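PDB 5L3S: signal recognition particle receptor FtsY from Sulfolobus acidocaldarius, which belongs to the SRP family of P-loop GTPases and serves as the docking receptor for the signal recognition particle. Local coordinates for residues K99-I104 with D185-D190. Residues are numbered along the deposited sequence; the frame is centred on the assembly and turned at random.
Sequences KKPFVI and DVVLID
Lys100 and Asp185 run side by side where two neighbouring parallel strands begin, and join in a salt bridge. From CB the lysine chain stays clear of the other segment until CD, 3.7 Å from Asp185 OD1; CE comes closer, and NZ hydrogen-bonds OD1 at 2.8 Å. The chain bends at chi2 and again at chi4, the last turn setting the ammonium above the carboxylate plane, 37° out of it. Asp185 OD1 also hydrogen-bonds a glycerol, probably from the crystallisation liquor. A water donates to both Lys99 O and Asp185 O, with a weak bond from Lys100 NZ. Asp185 O is taken a second time by Phe102 N at 2.7 Å, just past the cis peptide before Pro101. From there the parallel pairing alternates: Val187 N to Phe102 O, Ile104 N to Val187 O, nearly straight at 177°, and Ile189 N to Ile104 O. Strands 102-107 and 186-191 are adjacent inner strands in the mainly parallel sheet of the P-loop GTPase domain, and each face lies under a helix. On one face Pro101 CG rests on Val187 CG2 (3.6 Å) and Val103 CG1 meets Ile189 CD1 at the same distance, with helix 168-181 against Pro101, Val103 and Val187. On the other, Leu188 CD2 lies 3.7 Å from both Ile104 CB and Ile104 CD1, while Val186 and Leu188 pack on helix 114-127. Phe102, its CG anti to the backbone N (chi1 -173°), leads its ring away from the strand of Val186, with Ile104 CG1 at the ring edge. Beyond Ile189, Asp190 OD2 is hydrogen-bonded to Thr115 OG1, in the stretch that by sequence forms the P-loop and opens helix 114-127.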
loop_
_atom_site.group_PDB
_atom_site.type_symbol
_atom_site.label_atom_id
_atom_site.label_comp_id
_atom_site.label_asym_id
_atom_site.label_seq_id
_atom_site.Cartn_x
_atom_site.Cartn_y
_atom_site.Cartn_z
ATOM N N LYS B 99 -17.543 -15.083 26.109
ATOM C CA LYS B 99 -17.512 -13.633 26.225
ATOM C C LYS B 99 -18.613 -12.976 25.404
ATOM O O LYS B 99 -18.844 -13.326 24.243
ATOM C CB LYS B 99 -16.140 -13.097 25.800
ATOM C CG LYS B 99 -14.983 -13.771 26.518
ATOM C CD LYS B 99 -15.155 -13.679 28.023
ATOM C CE LYS B 99 -14.392 -14.780 28.749
ATOM N NZ LYS B 99 -14.550 -14.663 30.226
ATOM N N LYS B 100 -19.316 -12.046 26.035
ATOM C CA LYS B 100 -20.264 -11.199 25.337
ATOM C C LYS B 100 -20.099 -9.780 25.845
ATOM O O LYS B 100 -20.388 -9.489 27.002
ATOM C CB LYS B 100 -21.706 -11.685 25.493
ATOM C CG LYS B 100 -22.023 -12.878 24.611
ATOM C CD LYS B 100 -23.460 -12.883 24.139
ATOM C CE LYS B 100 -23.859 -14.277 23.653
ATOM N NZ LYS B 100 -22.950 -14.789 22.578
ATOM N N PRO B 101 -19.624 -8.891 24.972
ATOM C CA PRO B 101 -19.328 -9.230 23.578
ATOM C C PRO B 101 -17.922 -9.787 23.419
ATOM O O PRO B 101 -17.102 -9.637 24.322
ATOM C CB PRO B 101 -19.392 -7.869 22.889
ATOM C CG PRO B 101 -18.881 -6.927 23.943
ATOM C CD PRO B 101 -19.367 -7.468 25.263
ATOM N N PHE B 102 -17.663 -10.427 22.283
ATOM C CA PHE B 102 -16.304 -10.748 21.869
ATOM C C PHE B 102 -15.787 -9.485 21.185
ATOM O O PHE B 102 -16.397 -9.008 20.239
ATOM C CB PHE B 102 -16.331 -11.932 20.892
ATOM C CG PHE B 102 -14.972 -12.464 20.526
ATOM C CD1 PHE B 102 -14.197 -11.837 19.550
ATOM C CD2 PHE B 102 -14.494 -13.621 21.121
ATOM C CE1 PHE B 102 -12.951 -12.340 19.206
ATOM C CE2 PHE B 102 -13.257 -14.130 20.785
ATOM C CZ PHE B 102 -12.481 -13.492 19.824
ATOM N N VAL B 103 -14.684 -8.933 21.681
ATOM C CA VAL B 103 -14.200 -7.634 21.233
ATOM C C VAL B 103 -12.996 -7.759 20.310
ATOM O O VAL B 103 -11.983 -8.353 20.673
ATOM C CB VAL B 103 -13.824 -6.738 22.429
ATOM C CG1 VAL B 103 -13.240 -5.418 21.945
ATOM C CG2 VAL B 103 -15.054 -6.499 23.323
ATOM N N ILE B 104 -13.127 -7.196 19.116
ATOM C CA ILE B 104 -12.064 -7.230 18.119
ATOM C C ILE B 104 -11.652 -5.806 17.777
ATOM O O ILE B 104 -12.513 -4.944 17.579
ATOM C CB ILE B 104 -12.565 -7.895 16.829
ATOM C CG1 ILE B 104 -13.216 -9.248 17.153
ATOM C CG2 ILE B 104 -11.420 -8.031 15.807
ATOM C CD1 ILE B 104 -13.719 -9.990 15.934
ATOM N N ASP B 185 -23.174 -10.023 20.386
ATOM C CA ASP B 185 -22.139 -11.045 20.269
ATOM C C ASP B 185 -20.740 -10.465 20.067
ATOM O O ASP B 185 -19.760 -10.956 20.638
ATOM C CB ASP B 185 -22.444 -12.010 19.113
ATOM C CG ASP B 185 -23.680 -12.860 19.359
ATOM O OD1 ASP B 185 -23.969 -13.203 20.524
ATOM O OD2 ASP B 185 -24.363 -13.198 18.368
ATOM N N VAL B 186 -20.645 -9.432 19.234
ATOM C CA VAL B 186 -19.348 -8.918 18.831
ATOM C C VAL B 186 -19.297 -7.388 18.811
ATOM O O VAL B 186 -20.230 -6.738 18.347
ATOM C CB VAL B 186 -18.987 -9.438 17.424
ATOM C CG1 VAL B 186 -17.689 -8.811 16.932
ATOM C CG2 VAL B 186 -18.916 -10.972 17.410
ATOM N N VAL B 187 -18.193 -6.823 19.300
ATOM C CA VAL B 187 -17.870 -5.423 19.049
ATOM C C VAL B 187 -16.630 -5.316 18.151
ATOM O O VAL B 187 -15.613 -5.957 18.421
ATOM C CB VAL B 187 -17.591 -4.667 20.358
ATOM C CG1 VAL B 187 -17.066 -3.231 20.062
ATOM C CG2 VAL B 187 -18.834 -4.637 21.212
ATOM N N LEU B 188 -16.722 -4.504 17.096
ATOM C CA LEU B 188 -15.591 -4.262 16.192
ATOM C C LEU B 188 -15.148 -2.826 16.344
ATOM O O LEU B 188 -15.934 -1.924 16.113
ATOM C CB LEU B 188 -16.007 -4.496 14.733
ATOM C CG LEU B 188 -16.591 -5.881 14.476
ATOM C CD1 LEU B 188 -16.990 -6.024 13.026
ATOM C CD2 LEU B 188 -15.562 -6.915 14.841
ATOM N N ILE B 189 -13.884 -2.619 16.711
ATOM C CA ILE B 189 -13.359 -1.285 16.955
ATOM C C ILE B 189 -12.524 -0.782 15.779
ATOM O O ILE B 189 -11.505 -1.380 15.439
ATOM C CB ILE B 189 -12.515 -1.268 18.248
ATOM C CG1 ILE B 189 -13.384 -1.767 19.423
ATOM C CG2 ILE B 189 -11.975 0.140 18.513
ATOM C CD1 ILE B 189 -12.621 -2.040 20.711
ATOM N N ASP B 190 -12.978 0.298 15.147
ATOM C CA ASP B 190 -12.199 0.944 14.084
ATOM C C ASP B 190 -11.238 1.910 14.748
ATOM O O ASP B 190 -11.584 2.524 15.754
ATOM C CB ASP B 190 -13.135 1.695 13.118
ATOM C CG ASP B 190 -12.480 1.991 11.748
ATOM O OD1 ASP B 190 -11.337 1.545 11.515
ATOM O OD2 ASP B 190 -13.133 2.646 10.907
HETATM O O HOH W 1 -20.082 -13.744 21.381
#